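Local coordinates for protein putative NAD-dependent epimerase/dehydratase (Bacillus halodurans, PDB 3E8X) that is of unknown function but binds NADP in a Rossmann-type domain and is probably related to NAD-dependent epimerases and dehydratases, at residues V168-L173 against H198-V203; I204-D209 against T225-V230. All blocks are in the same frame, centred on the assembly; numbering follows the deposited sequence.

Interaction 1: residues V168-L173 against H198-V203. With NAP (NADP nicotinamide-adenine-dinucleotide phosphate), chain B.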
ATOM      1  N   VAL A 168      -7.552 -11.707 -11.465  1.00 49.68           N
ATOM      2  CA  VAL A 168      -7.028 -13.065 -11.727  1.00 49.17           C
ATOM      3  C   VAL A 168      -5.828 -13.271 -10.818  1.00 48.56           C
ATOM      4  O   VAL A 168      -4.841 -12.568 -10.933  1.00 48.24           O
ATOM      5  CB  VAL A 168      -6.625 -13.212 -13.219  1.00 49.38           C
ATOM      6  CG1 VAL A 168      -6.296 -14.685 -13.579  1.00 46.79           C
ATOM      7  CG2 VAL A 168      -7.764 -12.660 -14.100  1.00 46.91           C
ATOM      8  N   ARG A 169      -5.937 -14.255  -9.927  1.00 48.67           N
ATOM      9  CA  ARG A 169      -4.865 -14.603  -8.996  1.00 48.52           C
ATOM     10  C   ARG A 169      -4.242 -15.946  -9.377  1.00 49.44           C
ATOM     11  O   ARG A 169      -4.666 -16.989  -8.871  1.00 49.04           O
ATOM     12  CB  ARG A 169      -5.428 -14.638  -7.556  1.00 48.02           C
ATOM     13  CG  ARG A 169      -5.810 -13.259  -7.068  1.00 46.86           C
ATOM     14  CD  ARG A 169      -6.612 -13.255  -5.787  1.00 48.55           C
ATOM     15  NE  ARG A 169      -6.620 -11.905  -5.239  1.00 46.32           N
ATOM     16  CZ  ARG A 169      -7.219 -11.542  -4.114  1.00 48.72           C
ATOM     17  NH1 ARG A 169      -7.901 -12.405  -3.387  1.00 45.88           N
ATOM     18  NH2 ARG A 169      -7.085 -10.300  -3.689  1.00 50.68           N
ATOM     19  N   PRO A 170      -3.234 -15.944 -10.280  1.00 50.14           N
ATOM     20  CA  PRO A 170      -2.587 -17.216 -10.565  1.00 50.45           C
ATOM     21  C   PRO A 170      -1.829 -17.773  -9.373  1.00 50.06           C
ATOM     22  O   PRO A 170      -1.327 -17.007  -8.535  1.00 51.36           O
ATOM     23  CB  PRO A 170      -1.611 -16.910 -11.706  1.00 50.57           C
ATOM     24  CG  PRO A 170      -1.741 -15.487 -12.016  1.00 51.88           C
ATOM     25  CD  PRO A 170      -2.654 -14.836 -11.042  1.00 51.67           C
ATOM     26  N   GLY A 171      -1.757 -19.101  -9.317  1.00 49.80           N
ATOM     27  CA  GLY A 171      -0.771 -19.835  -8.520  1.00 48.85           C
ATOM     28  C   GLY A 171       0.664 -19.566  -8.961  1.00 48.94           C
ATOM     29  O   GLY A 171       0.912 -18.736  -9.854  1.00 49.74           O
ATOM     30  N   PRO A 172       1.629 -20.272  -8.343  1.00 48.75           N
ATOM     31  CA  PRO A 172       3.037 -20.261  -8.747  1.00 48.68           C
ATOM     32  C   PRO A 172       3.172 -20.414 -10.264  1.00 48.93           C
ATOM     33  O   PRO A 172       2.546 -21.292 -10.827  1.00 48.89           O
ATOM     34  CB  PRO A 172       3.607 -21.491  -8.021  1.00 48.45           C
ATOM     35  CG  PRO A 172       2.756 -21.566  -6.729  1.00 48.90           C
ATOM     36  CD  PRO A 172       1.380 -21.205  -7.213  1.00 48.74           C
ATOM     37  N   LEU A 173       3.935 -19.550 -10.918  1.00 49.00           N
ATOM     38  CA  LEU A 173       4.002 -19.552 -12.364  1.00 49.85           C
ATOM     39  C   LEU A 173       5.065 -20.527 -12.850  1.00 50.41           C
ATOM     40  O   LEU A 173       6.083 -20.729 -12.193  1.00 51.22           O
ATOM     41  CB  LEU A 173       4.262 -18.130 -12.893  1.00 50.26           C
ATOM     42  CG  LEU A 173       3.226 -17.053 -12.588  1.00 50.14           C
ATOM     43  CD1 LEU A 173       3.729 -15.690 -13.011  1.00 52.14           C
ATOM     44  CD2 LEU A 173       1.887 -17.377 -13.279  1.00 49.01           C
ATOM     45  N   HIS A 198       1.623 -19.288 -20.187  1.00 48.83           N
ATOM     46  CA  HIS A 198       0.814 -19.374 -21.407  1.00 48.66           C
ATOM     47  C   HIS A 198      -0.677 -19.419 -21.043  1.00 47.36           C
ATOM     48  O   HIS A 198      -1.482 -18.723 -21.622  1.00 46.92           O
ATOM     49  CB  HIS A 198       1.113 -20.630 -22.226  1.00 48.45           C
ATOM     50  CG  HIS A 198       2.290 -20.525 -23.130  1.00 49.64           C
ATOM     51  ND1 HIS A 198       2.288 -19.735 -24.261  1.00 49.16           N
ATOM     52  CD2 HIS A 198       3.501 -21.147 -23.098  1.00 52.45           C
ATOM     53  CE1 HIS A 198       3.463 -19.848 -24.867  1.00 51.53           C
ATOM     54  NE2 HIS A 198       4.210 -20.715 -24.198  1.00 48.66           N
ATOM     55  N   ASP A 199      -1.005 -20.250 -20.070  1.00 47.78           N
ATOM     56  CA  ASP A 199      -2.362 -20.498 -19.690  1.00 47.98           C
ATOM     57  C   ASP A 199      -2.970 -19.320 -18.951  1.00 48.96           C
ATOM     58  O   ASP A 199      -4.141 -19.040 -19.146  1.00 50.59           O
ATOM     59  CB  ASP A 199      -2.481 -21.814 -18.901  1.00 48.30           C
ATOM     60  CG  ASP A 199      -2.293 -23.060 -19.765  1.00 47.49           C
ATOM     61  OD1 ASP A 199      -2.851 -23.088 -20.901  1.00 44.92           O
ATOM     62  OD2 ASP A 199      -1.615 -24.029 -19.273  1.00 44.36           O
ATOM     63  N   VAL A 200      -2.187 -18.602 -18.136  1.00 49.66           N
ATOM     64  CA  VAL A 200      -2.625 -17.352 -17.515  1.00 48.39           C
ATOM     65  C   VAL A 200      -3.015 -16.379 -18.613  1.00 48.51           C
ATOM     66  O   VAL A 200      -4.055 -15.744 -18.522  1.00 47.14           O
ATOM     67  CB  VAL A 200      -1.518 -16.700 -16.603  1.00 49.50           C
ATOM     68  CG1 VAL A 200      -1.966 -15.320 -16.033  1.00 47.88           C
ATOM     69  CG2 VAL A 200      -1.123 -17.661 -15.502  1.00 46.17           C
ATOM     70  N   ALA A 201      -2.164 -16.255 -19.641  1.00 47.97           N
ATOM     71  CA  ALA A 201      -2.442 -15.343 -20.728  1.00 48.76           C
ATOM     72  C   ALA A 201      -3.780 -15.719 -21.415  1.00 49.17           C
ATOM     73  O   ALA A 201      -4.565 -14.841 -21.765  1.00 49.22           O
ATOM     74  CB  ALA A 201      -1.265 -15.268 -21.728  1.00 46.42           C
ATOM     75  N   LYS A 202      -3.981 -17.020 -21.644  1.00 49.53           N
ATOM     76  CA  LYS A 202      -5.193 -17.560 -22.251  1.00 49.31           C
ATOM     77  C   LYS A 202      -6.443 -17.236 -21.425  1.00 48.54           C
ATOM     78  O   LYS A 202      -7.478 -16.864 -21.969  1.00 49.17           O
ATOM     79  CB  LYS A 202      -5.063 -19.083 -22.442  1.00 49.50           C
ATOM     80  CG  LYS A 202      -4.330 -19.496 -23.680  1.00 50.91           C
ATOM     81  CD  LYS A 202      -4.132 -21.011 -23.737  1.00 50.76           C
ATOM     82  CE  LYS A 202      -3.035 -21.434 -24.708  1.00 52.10           C
ATOM     83  NZ  LYS A 202      -3.293 -20.962 -26.086  1.00 50.84           N
ATOM     84  N   VAL A 203      -6.351 -17.401 -20.116  1.00 47.82           N
ATOM     85  CA  VAL A 203      -7.418 -17.042 -19.214  1.00 47.91           C
ATOM     86  C   VAL A 203      -7.798 -15.550 -19.317  1.00 48.91           C
ATOM     87  O   VAL A 203      -8.952 -15.219 -19.475  1.00 49.01           O
ATOM     88  CB  VAL A 203      -7.068 -17.386 -17.751  1.00 48.14           C
ATOM     89  CG1 VAL A 203      -8.139 -16.820 -16.800  1.00 46.49           C
ATOM     90  CG2 VAL A 203      -6.918 -18.912 -17.576  1.00 45.53           C
TER
HETATM   91  PA  NAP B 500       7.730 -10.368 -15.685  0.60 55.92           P
HETATM   92  O1A NAP B 500       8.691  -9.882 -14.595  0.60 54.50           O
HETATM   93  O2A NAP B 500       8.243 -11.260 -16.795  0.60 54.76           O
HETATM   94  O5B NAP B 500       6.985  -9.046 -16.249  0.60 57.97           O
HETATM   95  C5B NAP B 500       7.068  -7.753 -15.621  0.60 57.19           C
HETATM   96  C4B NAP B 500       7.132  -6.602 -16.623  0.60 56.20           C
HETATM   97  O4B NAP B 500       6.960  -5.386 -15.873  0.60 55.38           O
HETATM   98  C3B NAP B 500       8.467  -6.458 -17.397  0.60 56.44           C
HETATM   99  O3B NAP B 500       8.327  -6.511 -18.828  0.60 55.22           O
HETATM  100  C2B NAP B 500       8.984  -5.080 -17.018  0.60 56.76           C
HETATM  101  O2B NAP B 500       9.646  -4.327 -18.064  0.60 56.73           O
HETATM  102  C1B NAP B 500       7.684  -4.385 -16.580  0.60 57.36           C
HETATM  103  N9A NAP B 500       8.006  -3.167 -15.795  0.60 57.64           N
HETATM  104  C8A NAP B 500       8.838  -3.085 -14.745  0.60 57.60           C
HETATM  105  N7A NAP B 500       8.901  -1.802 -14.340  0.60 57.19           N
HETATM  106  C5A NAP B 500       8.094  -1.085 -15.148  0.60 57.69           C
HETATM  107  C6A NAP B 500       7.750   0.269 -15.226  0.60 57.58           C
HETATM  108  N6A NAP B 500       8.268   1.152 -14.348  0.60 57.72           N
HETATM  109  N1A NAP B 500       6.914   0.712 -16.193  0.60 57.44           N
HETATM  110  C2A NAP B 500       6.403  -0.154 -17.070  0.60 57.28           C
HETATM  111  N3A NAP B 500       6.712  -1.466 -17.029  0.60 57.93           N
HETATM  112  C4A NAP B 500       7.549  -1.954 -16.075  0.60 57.71           C
HETATM  113  O3  NAP B 500       6.522 -11.168 -14.922  0.60 57.07           O
HETATM  114  PN  NAP B 500       5.585 -12.376 -15.498  0.60 54.77           P
HETATM  115  O1N NAP B 500       6.311 -13.659 -15.200  0.60 56.46           O
HETATM  116  O2N NAP B 500       5.091 -11.919 -16.853  0.60 51.55           O
HETATM  117  O5D NAP B 500       4.368 -12.472 -14.456  0.60 53.03           O
HETATM  118  C5D NAP B 500       3.294 -11.540 -14.494  0.60 54.57           C
HETATM  119  C4D NAP B 500       2.926 -11.207 -13.059  0.60 54.59           C
HETATM  120  O4D NAP B 500       2.456 -12.359 -12.357  0.60 53.96           O
HETATM  121  C3D NAP B 500       4.129 -10.703 -12.276  0.60 54.57           C
HETATM  122  O3D NAP B 500       4.279  -9.294 -12.510  0.60 54.90           O
HETATM  123  C2D NAP B 500       3.850 -11.152 -10.838  0.60 53.47           C
HETATM  124  O2D NAP B 500       3.442 -10.094  -9.998  0.60 45.51           O
HETATM  125  C1D NAP B 500       2.696 -12.176 -10.950  0.60 54.44           C
HETATM  126  N1N NAP B 500       2.916 -13.495 -10.278  0.60 54.50           N
HETATM  127  C2N NAP B 500       4.089 -14.168 -10.357  0.60 55.26           C
HETATM  128  C3N NAP B 500       4.238 -15.417  -9.718  0.60 54.63           C
HETATM  129  C7N NAP B 500       5.512 -16.229  -9.806  0.60 54.32           C
HETATM  130  O7N NAP B 500       5.467 -17.440  -9.521  0.60 49.75           O
HETATM  131  N7N NAP B 500       6.630 -15.629 -10.245  0.60 53.88           N
HETATM  132  C4N NAP B 500       3.164 -15.952  -9.003  0.60 55.03           C
HETATM  133  C5N NAP B 500       1.975 -15.246  -8.944  0.60 54.50           C
HETATM  134  C6N NAP B 500       1.884 -14.026  -9.593  0.60 53.48           C
HETATM  135  P2B NAP B 500      11.105  -4.692 -18.713  0.60 55.25           P
HETATM  136  O1X NAP B 500      10.832  -5.652 -19.839  0.60 53.94           O
HETATM  137  O2X NAP B 500      11.623  -3.348 -19.217  0.60 56.56           O
HETATM  138  O3X NAP B 500      11.855  -5.336 -17.566  0.60 54.50           O
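Leu173 N donates a hydrogen bond to the carboxamide oxygen O7N of NADP (3.0 Å), and at 174° the bond is almost straight. This backbone grip lies near the C-terminal end of strand 164-174, just after a break in it, in a Rossmann-type NAD(P)-binding fold, where the chain meets the nicotinamide. Residues Pro170 to Leu173 belong to the cofactor pocket. Gly171 offers its backbone to the ring, its O lying 3.7 Å from NADP C4N, and Leu173 adds its side chain. With CG anti to its own carbonyl carbon (chi1 -61°) and the chain extended at the next bond (chi2 172°), CD1 is carried over one face of the nicotinamide near C2N and C3N, while CG is 3.5 Å from C3N. The one bond and the apolar cover together are likely to limit rotation of the carboxamide, with the leucine covering one face of the ring.

The other branch of Leu173 turns to the helix: its CD2 is 3.8 Å from CG2 of Val200. Val200 CG2 also meets Pro170 CB at 3.9 Å, so this methyl rests against both, and the Val200 side chain crosses each of the other two at about a right angle. Val200 CG1 approaches Pro170 CG. Ile195 borders all three residues, and Val33, a cofactor-binding residue, lies beside Val200. The helix 197-207 thus backs the strand end with hydrocarbon alone, a worked example of a pocket wall shaped from behind by second-shell packing. On the same helix, Asp199 OD2 accepts hydrogen bonds from Thr179 N and Asn222 ND2, which ties its first turn to neighbouring parts of the chain. One turn further from the cofactor, where Phe218 and Val220 adjoin Val168, the methyl groups Val168 CG1 and Val203 CG1 meet loosely at 4.3 Å.

Interaction 2: residues I204-D209 against T225-V230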
ATOM      1  N   ILE A 204      -6.809 -14.673 -19.291  1.00 49.11           N
ATOM      2  CA  ILE A 204      -7.053 -13.236 -19.363  1.00 49.00           C
ATOM      3  C   ILE A 204      -7.736 -12.884 -20.657  1.00 49.09           C
ATOM      4  O   ILE A 204      -8.734 -12.191 -20.647  1.00 49.38           O
ATOM      5  CB  ILE A 204      -5.731 -12.407 -19.234  1.00 48.82           C
ATOM      6  CG1 ILE A 204      -5.129 -12.624 -17.840  1.00 48.41           C
ATOM      7  CG2 ILE A 204      -5.964 -10.877 -19.567  1.00 47.38           C
ATOM      8  CD1 ILE A 204      -3.622 -12.258 -17.671  1.00 48.76           C
ATOM      9  N   ALA A 205      -7.150 -13.306 -21.779  1.00 49.01           N
ATOM     10  CA  ALA A 205      -7.713 -13.043 -23.118  1.00 48.49           C
ATOM     11  C   ALA A 205      -9.156 -13.593 -23.251  1.00 48.34           C
ATOM     12  O   ALA A 205     -10.023 -12.984 -23.876  1.00 47.30           O
ATOM     13  CB  ALA A 205      -6.794 -13.614 -24.218  1.00 47.17           C
ATOM     14  N   GLU A 206      -9.429 -14.719 -22.613  1.00 49.30           N
ATOM     15  CA  GLU A 206     -10.742 -15.338 -22.725  1.00 49.40           C
ATOM     16  C   GLU A 206     -11.812 -14.447 -22.088  1.00 49.55           C
ATOM     17  O   GLU A 206     -12.941 -14.380 -22.585  1.00 48.48           O
ATOM     18  CB  GLU A 206     -10.747 -16.727 -22.064  1.00 49.96           C
ATOM     19  CG  GLU A 206     -12.010 -17.536 -22.303  1.00 50.67           C
ATOM     20  CD  GLU A 206     -12.213 -17.959 -23.761  1.00 53.21           C
ATOM     21  OE1 GLU A 206     -11.262 -17.920 -24.574  1.00 55.42           O
ATOM     22  OE2 GLU A 206     -13.325 -18.385 -24.075  1.00 52.73           O
ATOM     23  N   LEU A 207     -11.449 -13.761 -20.999  1.00 49.45           N
ATOM     24  CA  LEU A 207     -12.454 -13.053 -20.184  1.00 49.42           C
ATOM     25  C   LEU A 207     -12.513 -11.525 -20.377  1.00 48.86           C
ATOM     26  O   LEU A 207     -13.428 -10.888 -19.902  1.00 47.42           O
ATOM     27  CB  LEU A 207     -12.307 -13.463 -18.690  1.00 49.77           C
ATOM     28  CG  LEU A 207     -11.025 -13.221 -17.858  1.00 50.17           C
ATOM     29  CD1 LEU A 207     -10.796 -11.746 -17.638  1.00 49.51           C
ATOM     30  CD2 LEU A 207     -11.223 -13.932 -16.519  1.00 49.99           C
ATOM     31  N   VAL A 208     -11.620 -10.960 -21.177  1.00 48.66           N
ATOM     32  CA  VAL A 208     -11.545  -9.529 -21.293  1.00 49.05           C
ATOM     33  C   VAL A 208     -12.868  -8.885 -21.780  1.00 49.26           C
ATOM     34  O   VAL A 208     -13.267  -7.804 -21.304  1.00 49.97           O
ATOM     35  CB  VAL A 208     -10.268  -9.070 -22.075  1.00 49.50           C
ATOM     36  CG1 VAL A 208     -10.418  -9.399 -23.550  1.00 50.70           C
ATOM     37  CG2 VAL A 208     -10.010  -7.568 -21.838  1.00 49.25           C
ATOM     38  N   ASP A 209     -13.583  -9.556 -22.666  1.00 48.31           N
ATOM     39  CA  ASP A 209     -14.812  -9.020 -23.179  1.00 48.59           C
ATOM     40  C   ASP A 209     -16.022  -9.715 -22.600  1.00 48.48           C
ATOM     41  O   ASP A 209     -17.097  -9.541 -23.132  1.00 48.45           O
ATOM     42  CB  ASP A 209     -14.880  -9.100 -24.708  1.00 48.54           C
ATOM     43  CG  ASP A 209     -14.694 -10.513 -25.241  1.00 49.79           C
ATOM     44  OD1 ASP A 209     -14.512 -11.481 -24.465  1.00 51.00           O
ATOM     45  OD2 ASP A 209     -14.663 -10.621 -26.459  1.00 49.48           O
ATOM     46  N   THR A 225     -10.147 -28.591 -16.580  1.00 46.54           N
ATOM     47  CA  THR A 225     -11.268 -28.029 -17.263  1.00 47.16           C
ATOM     48  C   THR A 225     -10.761 -27.078 -18.349  1.00 47.23           C
ATOM     49  O   THR A 225      -9.955 -26.195 -18.086  1.00 47.63           O
ATOM     50  CB  THR A 225     -12.179 -27.256 -16.308  1.00 46.90           C
ATOM     51  OG1 THR A 225     -12.452 -28.048 -15.155  1.00 46.31           O
ATOM     52  CG2 THR A 225     -13.468 -26.822 -16.995  1.00 46.57           C
ATOM     53  N   PRO A 226     -11.257 -27.249 -19.581  1.00 48.65           N
ATOM     54  CA  PRO A 226     -10.889 -26.298 -20.627  1.00 48.68           C
ATOM     55  C   PRO A 226     -11.179 -24.832 -20.249  1.00 48.99           C
ATOM     56  O   PRO A 226     -12.224 -24.538 -19.703  1.00 49.70           O
ATOM     57  CB  PRO A 226     -11.717 -26.773 -21.827  1.00 49.19           C
ATOM     58  CG  PRO A 226     -11.894 -28.258 -21.593  1.00 49.50           C
ATOM     59  CD  PRO A 226     -12.112 -28.343 -20.097  1.00 48.37           C
ATOM     60  N   ILE A 227     -10.253 -23.936 -20.580  1.00 48.78           N
ATOM     61  CA  ILE A 227     -10.315 -22.524 -20.219  1.00 48.42           C
ATOM     62  C   ILE A 227     -11.627 -21.810 -20.645  1.00 48.25           C
ATOM     63  O   ILE A 227     -12.164 -21.036 -19.901  1.00 48.46           O
ATOM     64  CB  ILE A 227      -9.040 -21.748 -20.775  1.00 49.29           C
ATOM     65  CG1 ILE A 227      -7.788 -22.127 -19.961  1.00 48.67           C
ATOM     66  CG2 ILE A 227      -9.283 -20.201 -20.776  1.00 47.07           C
ATOM     67  CD1 ILE A 227      -6.443 -21.855 -20.627  1.00 46.84           C
ATOM     68  N   ALA A 228     -12.125 -22.062 -21.848  1.00 48.38           N
ATOM     69  CA  ALA A 228     -13.388 -21.481 -22.327  1.00 48.51           C
ATOM     70  C   ALA A 228     -14.557 -21.843 -21.403  1.00 48.82           C
ATOM     71  O   ALA A 228     -15.342 -20.990 -21.047  1.00 48.79           O
ATOM     72  CB  ALA A 228     -13.694 -21.918 -23.771  1.00 48.33           C
ATOM     73  N   LYS A 229     -14.629 -23.109 -21.011  1.00 48.79           N
ATOM     74  CA  LYS A 229     -15.672 -23.593 -20.122  1.00 49.01           C
ATOM     75  C   LYS A 229     -15.566 -23.032 -18.692  1.00 49.12           C
ATOM     76  O   LYS A 229     -16.573 -22.698 -18.056  1.00 49.11           O
ATOM     77  CB  LYS A 229     -15.691 -25.119 -20.143  1.00 48.09           C
ATOM     78  CG  LYS A 229     -16.701 -25.728 -19.241  1.00 49.02           C
ATOM     79  CD  LYS A 229     -16.760 -27.227 -19.424  1.00 48.40           C
ATOM     80  CE  LYS A 229     -17.658 -27.844 -18.426  1.00 49.40           C
ATOM     81  NZ  LYS A 229     -17.485 -29.301 -18.437  1.00 54.44           N
ATOM     82  N   VAL A 230     -14.348 -22.911 -18.180  1.00 49.55           N
ATOM     83  CA  VAL A 230     -14.135 -22.317 -16.861  1.00 48.30           C
ATOM     84  C   VAL A 230     -14.667 -20.884 -16.851  1.00 48.05           C
ATOM     85  O   VAL A 230     -15.322 -20.472 -15.896  1.00 46.98           O
ATOM     86  CB  VAL A 230     -12.614 -22.394 -16.436  1.00 49.52           C
ATOM     87  CG1 VAL A 230     -12.306 -21.407 -15.441  1.00 46.86           C
ATOM     88  CG2 VAL A 230     -12.238 -23.827 -15.892  1.00 47.69           C
TER
HETATM   89  O   HOH W   1     -15.520 -18.615 -22.454  1.00 41.44           O
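The last turns of helix 197-207 pass the start of helix 227-232 with their backbones nearest at Glu206 and Ala228, whose CA atoms are 6.7 Å apart; Pro226 holds the N-cap position of the second helix. Glu206 carries the contact. CG lies anti to the backbone N (chi1 -172°) and the chain then bends at chi2 (67°), which folds the carboxylate alongside the opening turn of the other helix. Its aliphatic part is used first: CB rests 4.0 Å from CG2 of Ile227, and the two side chains cross obliquely. Beyond the bend, OE2 comes up to Ala228, 3.6 Å from both its CA and its CB. A water finishes the join, donating to Glu206 OE2 (2.7 Å) and to Ala228 O (2.8 Å), while OE1 forms a salt bridge with Lys44. The carboxylate is therefore held through both oxygens, and the lysine probably favours its charged form. With an alanine here, Lys44 would probably lose this counter-charge and the water its carboxylate partner. Two helices of the Rossmann fold are thus joined by apolar contact and a water bridge, away from the cofactor: Ile204 and Leu207 face strand 125-129 of the central sheet, Ala205 packs on helix 32-43, and Ile227 and Val230 lean on Val182 of strand 181-185.

Helix 197-207 is common to both contacts, whose centres lie about 11 Å apart. Interaction 1 uses its first half, against the cofactor end of strand 164-174; interaction 2 uses its last turns, against helix 227-232. They follow in series along the chain, and strand 216-223, which runs parallel to strand 164-174 in the sheet, leads from one helix to the other. Ile227 joins the two sites directly, its CD1 lying 3.6 Å from Lys202 CB. Helix 197-207 thus backs the nicotinamide pocket near its start and packs against helix 227-232 along much of its length.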